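Alpha-catenin-like protein hmp-1 (Caenorhabditis elegans, PDB 5XA5) is an alpha-catenin that binds beta-catenin, cadherin and actin filaments at cell junctions, supporting the cell migration and shape changes of body enclosure and elongation. Local coordinates at residues A[150-155]-A[184-189]; A[204-209]-A[255-260]; A[225-230]-A[235-240]; A[162-167]-A[218-223]; A[56-61]-A[101-106]. All coordinates share one frame; numbering follows the deposited sequence.

Contacts 1 to 4 belong to the helices packed along the second half of helix 117-165, whereas contact 5 lies on the opposite side of the chain's centre, its own centre about 40 Å from that of contact 1. Contacts 1 and 2 touch: Val-150 CG2 is 3.9 Å from Leu-258 CD1. Farther along the same helices, contacts 3 and 4 have centres about 9 Å apart and meet where Arg-240 approaches Ile-164. About 16 Å separates the nearest atoms of contacts 2 and 3, two points on one antiparallel pair of helices. A chain of another protein packs against contact 5, consistent with the beta-catenin binding of this protein.

Contact 1. Residues A[150-155]-A[184-189]; sequences VDKVDE and EELDIT
Leu-186 of helix 169-196 packs against Lys-152 and Val-153 of helix 117-165, the two short segments running nearly antiparallel at 153° with axes 10.0 Å apart. The tight part is apolar. Leu-186 CD1 lies between two neighbours, 3.8 Å from Val-153 CG2 and 3.7 Å from Lys-152 CG, so the lysine uses its methylenes as a hydrocarbon wall while the leucine slides past it in the opposite sense. A branched valine and a leucine suit this buried side, where Leu-186 also reaches Ile-149 and Val-156, and Val-153 reaches Leu-251. The solvent side is polar and held by charge rather than by packing. Lys-152 bends at its second torsion (chi2 66°), which turns its amine toward Glu-185; NZ comes from above the carboxylate plane to Glu-185 OE1 at a short 2.5 Å. The same amine makes a weaker salt bridge to Glu-155 OE1, 3.1 Å away on its own helix. Its positive charge probably eases the repulsion between the two carboxylates. A long, flexible lysine thus serves both zones. Such a small apolar core edged by an interhelical salt-bridge network is characteristic of antiparallel helical bundles, here in the vinculin-family amino-terminal region.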
# COMPACT_ATOMS: atom_id res chain seq x y z
N VAL A 150 -0.10 -5.13 9.32
CA VAL A 150 0.67 -5.44 10.54
C VAL A 150 -0.16 -5.14 11.79
O VAL A 150 -0.09 -5.87 12.79
CB VAL A 150 2.02 -4.66 10.56
CG1 VAL A 150 2.70 -4.78 11.91
CG2 VAL A 150 2.93 -5.17 9.44
N ASP A 151 -0.96 -4.09 11.73
CA ASP A 151 -1.84 -3.73 12.85
C ASP A 151 -2.86 -4.85 13.10
O ASP A 151 -3.19 -5.16 14.26
CB ASP A 151 -2.55 -2.40 12.55
CG ASP A 151 -3.28 -1.84 13.75
OD1 ASP A 151 -4.52 -1.99 13.82
OD2 ASP A 151 -2.62 -1.24 14.62
N LYS A 152 -3.31 -5.49 12.02
CA LYS A 152 -4.24 -6.62 12.14
C LYS A 152 -3.56 -7.84 12.76
O LYS A 152 -4.16 -8.53 13.60
CB LYS A 152 -4.83 -6.99 10.77
CG LYS A 152 -5.91 -8.03 10.85
CD LYS A 152 -7.12 -7.46 11.57
CE LYS A 152 -8.30 -8.40 11.54
NZ LYS A 152 -9.59 -7.66 11.74
N VAL A 153 -2.32 -8.10 12.36
CA VAL A 153 -1.51 -9.14 13.02
C VAL A 153 -1.39 -8.88 14.52
O VAL A 153 -1.50 -9.81 15.33
CB VAL A 153 -0.09 -9.22 12.40
CG1 VAL A 153 0.80 -10.26 13.13
CG2 VAL A 153 -0.19 -9.53 10.93
N ASP A 154 -1.16 -7.63 14.89
CA ASP A 154 -1.03 -7.27 16.30
C ASP A 154 -2.32 -7.52 17.07
O ASP A 154 -2.31 -7.88 18.25
CB ASP A 154 -0.65 -5.79 16.45
CG ASP A 154 0.74 -5.47 15.94
OD1 ASP A 154 1.59 -6.38 15.88
OD2 ASP A 154 0.99 -4.29 15.62
N GLU A 155 -3.44 -7.27 16.40
CA GLU A 155 -4.74 -7.48 17.03
C GLU A 155 -4.94 -8.97 17.30
O GLU A 155 -5.39 -9.35 18.38
CB GLU A 155 -5.86 -6.95 16.11
CG GLU A 155 -7.26 -7.05 16.70
CD GLU A 155 -8.33 -6.64 15.70
OE1 GLU A 155 -8.31 -7.15 14.57
OE2 GLU A 155 -9.18 -5.79 16.05
N GLU A 184 -9.80 -14.92 10.22
CA GLU A 184 -10.42 -14.98 8.90
C GLU A 184 -10.22 -13.68 8.10
O GLU A 184 -9.91 -13.74 6.91
CB GLU A 184 -11.92 -15.29 9.02
CG GLU A 184 -12.24 -16.73 9.36
CD GLU A 184 -12.05 -17.69 8.20
OE1 GLU A 184 -11.91 -17.24 7.04
OE2 GLU A 184 -12.05 -18.92 8.46
N GLU A 185 -10.39 -12.54 8.77
CA GLU A 185 -10.15 -11.22 8.18
C GLU A 185 -8.69 -11.08 7.73
O GLU A 185 -8.40 -10.63 6.62
CB GLU A 185 -10.49 -10.11 9.18
CG GLU A 185 -11.84 -9.45 9.02
CD GLU A 185 -12.39 -8.92 10.34
OE1 GLU A 185 -11.69 -9.02 11.38
OE2 GLU A 185 -13.53 -8.41 10.35
N LEU A 186 -7.77 -11.45 8.61
CA LEU A 186 -6.35 -11.35 8.32
C LEU A 186 -5.99 -12.26 7.16
O LEU A 186 -5.21 -11.89 6.29
CB LEU A 186 -5.52 -11.71 9.55
CG LEU A 186 -4.00 -11.66 9.44
CD1 LEU A 186 -3.49 -10.24 9.15
CD2 LEU A 186 -3.33 -12.21 10.70
N ASP A 187 -6.57 -13.46 7.15
CA ASP A 187 -6.27 -14.44 6.12
C ASP A 187 -6.58 -13.90 4.73
O ASP A 187 -5.79 -14.07 3.80
CB ASP A 187 -7.06 -15.73 6.38
CG ASP A 187 -6.64 -16.86 5.48
OD1 ASP A 187 -5.75 -17.64 5.88
OD2 ASP A 187 -7.19 -16.97 4.36
N ILE A 188 -7.72 -13.22 4.59
CA ILE A 188 -8.10 -12.64 3.31
C ILE A 188 -7.08 -11.60 2.84
O ILE A 188 -6.64 -11.65 1.69
CB ILE A 188 -9.49 -11.96 3.38
CG1 ILE A 188 -10.57 -12.99 3.68
CG2 ILE A 188 -9.80 -11.22 2.07
CD1 ILE A 188 -11.87 -12.39 4.15
N THR A 189 -6.69 -10.69 3.72
CA THR A 189 -5.79 -9.61 3.34
C THR A 189 -4.39 -10.14 3.06
O THR A 189 -3.69 -9.66 2.15
CB THR A 189 -5.73 -8.51 4.42
OG1 THR A 189 -4.96 -8.99 5.53
CG2 THR A 189 -7.12 -8.15 4.89

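Contact 2. Residues A[204-209]-A[255-260]; sequences DDLLAA and ESVLNG
The backbones come nearest at Leu-206 and Val-257, whose CA atoms are 6.0 Å apart, just before helix 234-258 ends. Val-257 drives its two methyls against the other helix, and each finds a different surface. With CG1 anti to the backbone N (chi1 175°), that methyl sits 3.8 Å from Leu-206 CB, while CG2 is left to rest 3.6 Å from Asp-205 CB. The aspartate therefore contributes only its methylene here, and its carboxylate takes no part in the packing; a short acidic residue suits a partly exposed position, its methylene covering the valine. Leu-206 leaves the backbone turned partly aside, yet its end swings back toward the partner helix: CD1 lies 3.9 Å from Val-257 CG1 and 4.0 Å from Leu-258 CG. Compact valine fits the close backbone approach, and the two longer leucines fill the flank beside it. Beyond them the helix is closed by a Schellman motif, in which Gly-260 N bonds Val-257 O at 2.8 Å. Gly-260 is its C-prime residue, with a positive phi of 83° that favours glycine. Around this seam, Leu-206 also reaches Val-190 and Arg-193 of helix 169-196 and Leu-254 of helix 234-258, Leu-258 leans on Ile-149 and Val-150 of helix 117-165, and Pro-263 of the following loop touches Asp-205 and Val-257.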
# COMPACT_ATOMS: atom_id res chain seq x y z
N ASP A 204 6.13 -16.76 -1.04
CA ASP A 204 6.09 -18.12 -0.49
C ASP A 204 6.21 -18.09 1.03
O ASP A 204 5.52 -18.84 1.72
CB ASP A 204 7.19 -19.00 -1.07
CG ASP A 204 7.01 -19.25 -2.56
OD1 ASP A 204 5.88 -19.06 -3.06
OD2 ASP A 204 7.99 -19.67 -3.20
N ASP A 205 7.07 -17.22 1.55
CA ASP A 205 7.25 -17.08 3.00
C ASP A 205 5.98 -16.58 3.67
O ASP A 205 5.63 -17.02 4.78
CB ASP A 205 8.41 -16.15 3.33
CG ASP A 205 9.77 -16.80 3.11
OD1 ASP A 205 9.82 -18.02 2.82
OD2 ASP A 205 10.78 -16.08 3.24
N LEU A 206 5.29 -15.63 3.03
CA LEU A 206 4.07 -15.09 3.60
C LEU A 206 3.00 -16.17 3.64
O LEU A 206 2.28 -16.32 4.63
CB LEU A 206 3.58 -13.86 2.80
CG LEU A 206 2.50 -13.00 3.47
CD1 LEU A 206 3.06 -12.37 4.72
CD2 LEU A 206 2.01 -11.91 2.53
N LEU A 207 2.90 -16.94 2.56
CA LEU A 207 1.92 -18.00 2.50
C LEU A 207 2.22 -19.10 3.51
O LEU A 207 1.30 -19.70 4.07
CB LEU A 207 1.84 -18.58 1.08
CG LEU A 207 1.14 -17.61 0.13
CD1 LEU A 207 1.11 -18.21 -1.27
CD2 LEU A 207 -0.27 -17.25 0.61
N ALA A 208 3.50 -19.36 3.74
CA ALA A 208 3.88 -20.38 4.72
C ALA A 208 3.47 -19.94 6.11
O ALA A 208 2.95 -20.74 6.89
CB ALA A 208 5.36 -20.67 4.66
N ALA A 209 3.73 -18.68 6.42
CA ALA A 209 3.35 -18.14 7.73
C ALA A 209 1.83 -18.12 7.89
O ALA A 209 1.32 -18.45 8.98
CB ALA A 209 3.95 -16.73 7.93
N GLU A 255 4.65 -10.78 10.27
CA GLU A 255 5.13 -9.40 10.40
C GLU A 255 6.50 -9.21 9.74
O GLU A 255 6.70 -8.23 9.03
CB GLU A 255 5.21 -9.00 11.88
CG GLU A 255 5.60 -7.54 12.11
CD GLU A 255 5.39 -7.10 13.55
OE1 GLU A 255 5.09 -7.96 14.41
OE2 GLU A 255 5.53 -5.89 13.83
N SER A 256 7.42 -10.14 10.00
CA SER A 256 8.74 -10.11 9.37
C SER A 256 8.66 -10.03 7.85
O SER A 256 9.27 -9.16 7.23
CB SER A 256 9.55 -11.35 9.76
OG SER A 256 10.00 -11.26 11.10
N VAL A 257 7.90 -10.93 7.24
CA VAL A 257 7.80 -10.96 5.78
C VAL A 257 7.08 -9.73 5.23
O VAL A 257 7.49 -9.18 4.21
CB VAL A 257 7.06 -12.24 5.29
CG1 VAL A 257 6.84 -12.21 3.78
CG2 VAL A 257 7.86 -13.47 5.67
N LEU A 258 6.01 -9.29 5.89
CA LEU A 258 5.32 -8.07 5.44
C LEU A 258 6.30 -6.90 5.39
O LEU A 258 6.21 -6.05 4.50
CB LEU A 258 4.14 -7.74 6.36
CG LEU A 258 2.91 -8.63 6.26
CD1 LEU A 258 1.98 -8.39 7.45
CD2 LEU A 258 2.18 -8.39 4.93
N ASN A 259 7.23 -6.88 6.34
CA ASN A 259 8.28 -5.85 6.38
C ASN A 259 9.49 -6.15 5.50
O ASN A 259 10.49 -5.43 5.55
CB ASN A 259 8.75 -5.65 7.83
CG ASN A 259 7.75 -4.90 8.66
OD1 ASN A 259 7.02 -4.05 8.16
ND2 ASN A 259 7.70 -5.21 9.96
N GLY A 260 9.41 -7.20 4.69
CA GLY A 260 10.44 -7.48 3.71
C GLY A 260 11.63 -8.22 4.27
O GLY A 260 12.72 -8.24 3.68

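Contact 3. Residues A[225-230]-A[235-240]; sequences RTFVRH and EARRNR
Phe-227 reaches across to Ala-236, Arg-237 and Arg-240 and accounts for most of the contact. Its CB leaves the backbone toward the other helix; CG, anti to the backbone N (chi1 -177°), comes within 4.0 Å of Arg-240 CD. One flank of the ring then follows the backbone opposite: CD1 is 3.8 Å from Arg-237 CA, with Ala-236 CB next, and CE1 is 3.6 Å from Arg-237 CB. A small alanine suits this place because the axes of the two segments approach to 8.9 Å. They belong to an antiparallel helical hairpin, helices 200-229 and 234-258 being joined by a short loop, and the phenylalanine fills the space between its arms near the turn. On the other flank CD2 lies 3.1 Å from Arg-240 NH1, with CE2 3.4 Å from Arg-240 CZ, under one face of that guanidinium. Arg-240 NH1 lies near the ring edge, while the Arg-240 stem rises off the plane; a long arginine suits this surface site, shielding the aromatic ring while remaining polar. At the far end Phe-227 CZ meets Arg-237 NH2 at 3.5 Å, the nitrogen at the ring edge and in its plane. The ring is turned 79° from the Arg-237 guanidinium and 65° from that of Arg-240.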
# COMPACT_ATOMS: atom_id res chain seq x y z
N ARG A 225 -8.06 -24.49 26.39
CA ARG A 225 -9.33 -24.87 26.98
C ARG A 225 -9.15 -26.09 27.87
O ARG A 225 -9.72 -26.15 28.96
CB ARG A 225 -10.35 -25.15 25.88
CG ARG A 225 -11.79 -25.21 26.36
CD ARG A 225 -12.68 -25.51 25.18
NE ARG A 225 -14.07 -25.16 25.43
CZ ARG A 225 -14.96 -25.98 25.99
NH1 ARG A 225 -14.58 -27.20 26.38
NH2 ARG A 225 -16.21 -25.58 26.17
N THR A 226 -8.35 -27.05 27.43
CA THR A 226 -8.11 -28.25 28.22
C THR A 226 -7.33 -27.88 29.48
O THR A 226 -7.60 -28.38 30.57
CB THR A 226 -7.34 -29.31 27.41
OG1 THR A 226 -8.17 -29.81 26.36
CG2 THR A 226 -6.89 -30.47 28.31
N PHE A 227 -6.35 -26.98 29.33
CA PHE A 227 -5.52 -26.62 30.48
C PHE A 227 -6.27 -25.82 31.56
O PHE A 227 -5.97 -25.97 32.74
CB PHE A 227 -4.30 -25.82 30.01
CG PHE A 227 -3.36 -25.47 31.12
CD1 PHE A 227 -2.75 -26.47 31.86
CD2 PHE A 227 -3.10 -24.15 31.44
CE1 PHE A 227 -1.89 -26.15 32.90
CE2 PHE A 227 -2.24 -23.83 32.47
CZ PHE A 227 -1.63 -24.82 33.20
N VAL A 228 -7.25 -24.99 31.19
CA VAL A 228 -7.99 -24.25 32.22
C VAL A 228 -8.86 -25.22 33.00
O VAL A 228 -9.15 -24.99 34.17
CB VAL A 228 -8.88 -23.11 31.66
CG1 VAL A 228 -8.05 -22.04 31.03
CG2 VAL A 228 -9.92 -23.64 30.69
N ARG A 229 -9.25 -26.32 32.36
CA ARG A 229 -10.10 -27.32 33.01
C ARG A 229 -9.28 -28.27 33.89
O ARG A 229 -9.79 -28.81 34.88
CB ARG A 229 -10.89 -28.10 31.96
CG ARG A 229 -12.07 -27.34 31.37
CD ARG A 229 -12.64 -28.03 30.14
NE ARG A 229 -13.62 -29.07 30.48
CZ ARG A 229 -13.84 -30.16 29.76
NH1 ARG A 229 -13.15 -30.38 28.64
NH2 ARG A 229 -14.75 -31.04 30.15
N HIS A 230 -8.02 -28.48 33.52
CA HIS A 230 -7.15 -29.41 34.22
C HIS A 230 -5.73 -28.88 34.44
O HIS A 230 -4.78 -29.34 33.81
CB HIS A 230 -7.09 -30.71 33.45
CG HIS A 230 -8.43 -31.32 33.18
ND1 HIS A 230 -9.05 -32.20 34.04
CD2 HIS A 230 -9.26 -31.18 32.12
CE1 HIS A 230 -10.21 -32.56 33.54
NE2 HIS A 230 -10.36 -31.95 32.37
N GLU A 235 1.23 -32.53 31.04
CA GLU A 235 1.32 -32.59 29.59
C GLU A 235 0.39 -31.56 28.97
O GLU A 235 0.66 -31.03 27.89
CB GLU A 235 0.99 -33.99 29.09
CG GLU A 235 1.76 -34.40 27.84
CD GLU A 235 3.26 -34.26 28.01
OE1 GLU A 235 3.77 -34.51 29.12
OE2 GLU A 235 3.92 -33.87 27.03
N ALA A 236 -0.71 -31.28 29.65
CA ALA A 236 -1.62 -30.24 29.17
C ALA A 236 -0.93 -28.88 29.19
O ALA A 236 -1.09 -28.08 28.28
CB ALA A 236 -2.89 -30.22 30.01
N ARG A 237 -0.14 -28.63 30.23
CA ARG A 237 0.60 -27.38 30.35
C ARG A 237 1.63 -27.26 29.24
O ARG A 237 1.75 -26.25 28.56
CB ARG A 237 1.29 -27.30 31.72
CG ARG A 237 2.31 -26.19 31.82
CD ARG A 237 3.00 -26.17 33.18
NE ARG A 237 2.08 -25.87 34.28
CZ ARG A 237 1.70 -24.64 34.63
NH1 ARG A 237 2.15 -23.59 33.96
NH2 ARG A 237 0.86 -24.47 35.64
N ARG A 238 2.39 -28.33 29.06
CA ARG A 238 3.42 -28.40 28.02
C ARG A 238 2.87 -28.19 26.62
O ARG A 238 3.44 -27.44 25.82
CB ARG A 238 4.09 -29.75 28.12
CG ARG A 238 5.10 -29.74 29.20
CD ARG A 238 5.51 -31.10 29.56
NE ARG A 238 6.44 -31.06 30.69
CZ ARG A 238 7.74 -31.35 30.56
NH1 ARG A 238 8.18 -31.81 29.39
NH2 ARG A 238 8.59 -31.34 31.60
N ASN A 239 1.78 -28.86 26.31
CA ASN A 239 1.13 -28.70 25.02
C ASN A 239 0.66 -27.27 24.80
O ASN A 239 0.79 -26.73 23.72
CB ASN A 239 -0.05 -29.66 24.90
CG ASN A 239 -0.68 -29.63 23.53
OD1 ASN A 239 -1.90 -29.66 23.40
ND2 ASN A 239 0.15 -29.56 22.50
N ARG A 240 0.12 -26.65 25.84
CA ARG A 240 -0.34 -25.28 25.68
C ARG A 240 0.85 -24.34 25.46
O ARG A 240 0.77 -23.45 24.62
CB ARG A 240 -1.16 -24.83 26.89
CG ARG A 240 -0.52 -23.74 27.71
CD ARG A 240 -1.52 -22.97 28.57
NE ARG A 240 -0.83 -22.07 29.49
CZ ARG A 240 -1.46 -21.25 30.32
NH1 ARG A 240 -2.80 -21.27 30.39
NH2 ARG A 240 -0.76 -20.46 31.12

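Contact 4. Residues A[162-167]-A[218-223]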
# COMPACT_ATOMS: atom_id res chain seq x y z
N GLN A 162 -4.63 -12.86 25.29
CA GLN A 162 -5.69 -12.88 26.28
C GLN A 162 -6.26 -14.28 26.42
O GLN A 162 -6.61 -14.68 27.54
CB GLN A 162 -6.79 -11.87 25.90
CG GLN A 162 -6.35 -10.45 26.12
CD GLN A 162 -7.39 -9.45 25.64
OE1 GLN A 162 -8.58 -9.68 25.78
NE2 GLN A 162 -6.92 -8.31 25.13
N MET A 163 -6.33 -15.02 25.31
CA MET A 163 -6.87 -16.37 25.37
C MET A 163 -5.99 -17.27 26.23
O MET A 163 -6.50 -18.04 27.08
CB MET A 163 -7.05 -16.95 23.96
CG MET A 163 -7.84 -18.24 23.95
SD MET A 163 -8.22 -18.86 22.30
CE MET A 163 -6.61 -19.45 21.78
N ILE A 164 -4.67 -17.13 26.08
CA ILE A 164 -3.70 -17.90 26.83
C ILE A 164 -3.79 -17.56 28.32
O ILE A 164 -3.60 -18.42 29.19
CB ILE A 164 -2.27 -17.62 26.29
CG1 ILE A 164 -2.15 -18.18 24.88
CG2 ILE A 164 -1.21 -18.20 27.21
CD1 ILE A 164 -0.91 -17.72 24.12
N GLU A 165 -4.09 -16.29 28.61
CA GLU A 165 -4.14 -15.84 30.01
C GLU A 165 -5.49 -16.07 30.68
O GLU A 165 -5.59 -15.97 31.91
CB GLU A 165 -3.79 -14.35 30.09
CG GLU A 165 -2.38 -14.03 29.70
CD GLU A 165 -1.37 -14.62 30.64
OE1 GLU A 165 -1.62 -14.66 31.86
OE2 GLU A 165 -0.31 -15.06 30.13
N ALA A 166 -6.52 -16.39 29.90
CA ALA A 166 -7.87 -16.51 30.44
C ALA A 166 -7.94 -17.56 31.53
O ALA A 166 -7.29 -18.60 31.44
CB ALA A 166 -8.87 -16.86 29.33
N ASP A 167 -8.74 -17.27 32.55
CA ASP A 167 -8.78 -18.13 33.73
C ASP A 167 -10.09 -18.91 33.82
O ASP A 167 -10.31 -19.62 34.79
CB ASP A 167 -8.59 -17.30 35.00
CG ASP A 167 -9.62 -16.19 35.15
OD1 ASP A 167 -10.36 -15.91 34.19
OD2 ASP A 167 -9.68 -15.58 36.25
N PRO A 218 -6.26 -23.16 16.01
CA PRO A 218 -7.23 -24.11 16.56
C PRO A 218 -6.60 -25.00 17.63
O PRO A 218 -7.29 -25.38 18.58
CB PRO A 218 -7.66 -24.95 15.35
CG PRO A 218 -7.34 -24.11 14.18
CD PRO A 218 -6.16 -23.27 14.54
N LEU A 219 -5.32 -25.31 17.48
CA LEU A 219 -4.63 -26.12 18.48
C LEU A 219 -4.39 -25.32 19.76
O LEU A 219 -4.39 -25.89 20.86
CB LEU A 219 -3.31 -26.63 17.92
CG LEU A 219 -3.45 -27.65 16.79
CD1 LEU A 219 -2.13 -27.81 16.07
CD2 LEU A 219 -3.89 -28.99 17.32
N LEU A 220 -4.15 -24.03 19.62
CA LEU A 220 -4.01 -23.16 20.78
C LEU A 220 -5.33 -23.09 21.54
O LEU A 220 -5.34 -23.16 22.77
CB LEU A 220 -3.55 -21.76 20.35
CG LEU A 220 -3.23 -20.84 21.54
CD1 LEU A 220 -2.14 -21.40 22.45
CD2 LEU A 220 -2.85 -19.45 21.02
N TYR A 221 -6.44 -22.98 20.81
CA TYR A 221 -7.76 -22.99 21.43
C TYR A 221 -7.95 -24.24 22.28
O TYR A 221 -8.30 -24.15 23.44
CB TYR A 221 -8.86 -22.90 20.37
CG TYR A 221 -10.25 -23.21 20.87
CD1 TYR A 221 -10.82 -22.48 21.91
CD2 TYR A 221 -11.01 -24.22 20.29
CE1 TYR A 221 -12.10 -22.76 22.36
CE2 TYR A 221 -12.28 -24.51 20.73
CZ TYR A 221 -12.82 -23.78 21.78
OH TYR A 221 -14.09 -24.04 22.22
N THR A 222 -7.71 -25.42 21.71
CA THR A 222 -8.08 -26.60 22.45
C THR A 222 -7.06 -26.89 23.56
O THR A 222 -7.44 -27.39 24.61
CB THR A 222 -8.25 -27.83 21.53
OG1 THR A 222 -7.11 -27.99 20.70
CG2 THR A 222 -9.47 -27.63 20.63
N SER A 223 -5.80 -26.53 23.37
CA SER A 223 -4.81 -26.72 24.43
C SER A 223 -5.09 -25.79 25.61
O SER A 223 -4.95 -26.19 26.76
CB SER A 223 -3.39 -26.49 23.92
OG SER A 223 -3.18 -25.10 23.69
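Met-163 and Leu-220 slide past each other in opposite directions, whereas Ile-164 meets the same leucine at about a right angle; these two orientations set the contact. The methionine runs out extended, then bends at its third torsion (chi3 73°), which lays its terminal methyl on the facing helix. That CE is 3.7 Å from Leu-220 CG and equally 3.7 Å from Tyr-221 N, so it covers the side-chain branch point and the backbone beside it. The thioether suits a place where the helices stay well apart, for its length spans the distance between backbones whose nearest CA atoms, Met-163 and Tyr-221, are 7.8 Å apart. The methionine sulfur lies at the edge of the Tyr-221 ring, close to its plane, although the CB of the tyrosine points away from the contact. Ile-164 comes in over the methyl end of the leucine: its CG1 is 4.0 Å from Leu-220 CD1, and its CD1 is 4.0 Å from Leu-220 CD2. Met-163 CE also lies on CD2, a methyl that the two partners share. Cutting Leu-220 back to an alanine would probably deprive Ile-164 of its partner across the helices and leave the Met-163 methyl freer to turn. The contact lies near the end of helix 117-165 and joins it to helix 200-229. Tyr-221 stacks on Tyr-176 of helix 169-196, and its OH is hydrogen-bonded to Asp-173; Ile-164 touches Ala-244 and Leu-220 touches Thr-243 of helix 234-258.

Contact 5. Residues A[56-61]-A[101-106]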
# COMPACT_ATOMS: atom_id res chain seq x y z
N ALA A 56 -5.51 22.97 -19.03
CA ALA A 56 -6.71 22.86 -18.20
C ALA A 56 -6.92 21.42 -17.73
O ALA A 56 -7.22 21.18 -16.55
CB ALA A 56 -7.94 23.36 -18.95
N THR A 57 -6.78 20.48 -18.65
CA THR A 57 -6.92 19.07 -18.30
C THR A 57 -5.89 18.66 -17.26
O THR A 57 -6.21 17.99 -16.29
CB THR A 57 -6.77 18.17 -19.53
OG1 THR A 57 -7.80 18.49 -20.48
CG2 THR A 57 -6.87 16.70 -19.14
N LEU A 58 -4.64 19.08 -17.48
CA LEU A 58 -3.56 18.79 -16.54
C LEU A 58 -3.89 19.35 -15.16
O LEU A 58 -3.75 18.66 -14.15
CB LEU A 58 -2.25 19.37 -17.05
CG LEU A 58 -1.07 19.38 -16.08
CD1 LEU A 58 -0.62 17.96 -15.78
CD2 LEU A 58 0.07 20.24 -16.62
N ASP A 59 -4.36 20.59 -15.13
CA ASP A 59 -4.71 21.26 -13.88
C ASP A 59 -5.79 20.48 -13.13
O ASP A 59 -5.68 20.24 -11.93
CB ASP A 59 -5.17 22.69 -14.17
CG ASP A 59 -5.47 23.48 -12.92
OD1 ASP A 59 -4.85 23.20 -11.87
OD2 ASP A 59 -6.31 24.39 -12.98
N ALA A 60 -6.82 20.05 -13.85
CA ALA A 60 -7.93 19.29 -13.25
C ALA A 60 -7.47 17.93 -12.77
O ALA A 60 -7.97 17.43 -11.76
CB ALA A 60 -9.06 19.13 -14.24
N ALA A 61 -6.54 17.33 -13.49
CA ALA A 61 -6.04 16.00 -13.13
C ALA A 61 -5.17 16.08 -11.88
O ALA A 61 -5.23 15.18 -11.04
CB ALA A 61 -5.25 15.38 -14.28
N GLN A 101 2.26 22.16 -9.57
CA GLN A 101 2.22 23.59 -9.87
C GLN A 101 3.29 23.99 -10.88
O GLN A 101 3.00 24.73 -11.82
CB GLN A 101 2.37 24.42 -8.59
CG GLN A 101 1.15 24.39 -7.68
CD GLN A 101 -0.14 24.71 -8.42
OE1 GLN A 101 -0.47 25.88 -8.64
NE2 GLN A 101 -0.87 23.67 -8.81
N VAL A 102 4.51 23.51 -10.68
CA VAL A 102 5.60 23.78 -11.62
C VAL A 102 5.28 23.23 -13.01
O VAL A 102 5.56 23.87 -14.02
CB VAL A 102 6.94 23.20 -11.13
CG1 VAL A 102 8.01 23.36 -12.22
CG2 VAL A 102 7.38 23.89 -9.85
N MET A 103 4.68 22.04 -13.06
CA MET A 103 4.31 21.45 -14.34
C MET A 103 3.27 22.31 -15.07
O MET A 103 3.35 22.50 -16.28
CB MET A 103 3.77 20.03 -14.15
CG MET A 103 3.33 19.34 -15.42
SD MET A 103 4.70 18.87 -16.48
CE MET A 103 4.61 20.09 -17.78
N ILE A 104 2.28 22.81 -14.33
CA ILE A 104 1.23 23.63 -14.93
C ILE A 104 1.81 24.94 -15.47
O ILE A 104 1.41 25.40 -16.55
CB ILE A 104 0.10 23.92 -13.92
CG1 ILE A 104 -0.66 22.63 -13.61
CG2 ILE A 104 -0.86 24.98 -14.48
CD1 ILE A 104 -1.64 22.75 -12.46
N GLN A 105 2.76 25.52 -14.75
CA GLN A 105 3.40 26.75 -15.20
C GLN A 105 4.31 26.54 -16.41
O GLN A 105 4.17 27.24 -17.42
CB GLN A 105 4.21 27.38 -14.06
CG GLN A 105 3.45 28.44 -13.27
CD GLN A 105 3.01 29.62 -14.13
OE1 GLN A 105 3.66 29.96 -15.12
NE2 GLN A 105 1.90 30.24 -13.75
N THR A 106 5.25 25.60 -16.32
CA THR A 106 6.19 25.38 -17.41
C THR A 106 5.47 24.79 -18.60
O THR A 106 5.84 25.02 -19.75
CB THR A 106 7.34 24.45 -17.02
OG1 THR A 106 6.82 23.21 -16.55
CG2 THR A 106 8.20 25.09 -15.93
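Apolar packing carries this contact, and Leu-58 supplies most of it. Its CD2 reaches 3.6 Å from Met-103 CG, where the two side chains cross at about a right angle, and 3.9 Å from Ile-104 CG1. With its CG anti to the backbone N (chi1 169°), the leucine projects between these two neighbours on helix 83-112, whose flexible methionine and branched isoleucine together form a surface for it. A serine in place of Leu-58 would probably leave Met-103 and Ile-104 without their apolar partner and open a gap between the helices. The segments run almost exactly antiparallel, at 174° with axes 9.9 Å apart, as in the up-and-down helical bundles of the vinculin family; helix 117-165 also packs here, Ser-126 and Leu-130 touching Met-103. A chain of another protein packs on Leu-58 and Met-103, in keeping with the beta-catenin binding of this protein. Mixed polar and apolar contact appears at the exposed edge: Ile-104 CD1 sits 3.3 Å from the carboxylate oxygen Asp-59 OD1 and also against CB, and a short acidic residue suits this position. Among the hydrogen bonds, Thr-106 OG1 gives one to Val-102 O at 2.9 Å and is also linked to Ser-126 OG.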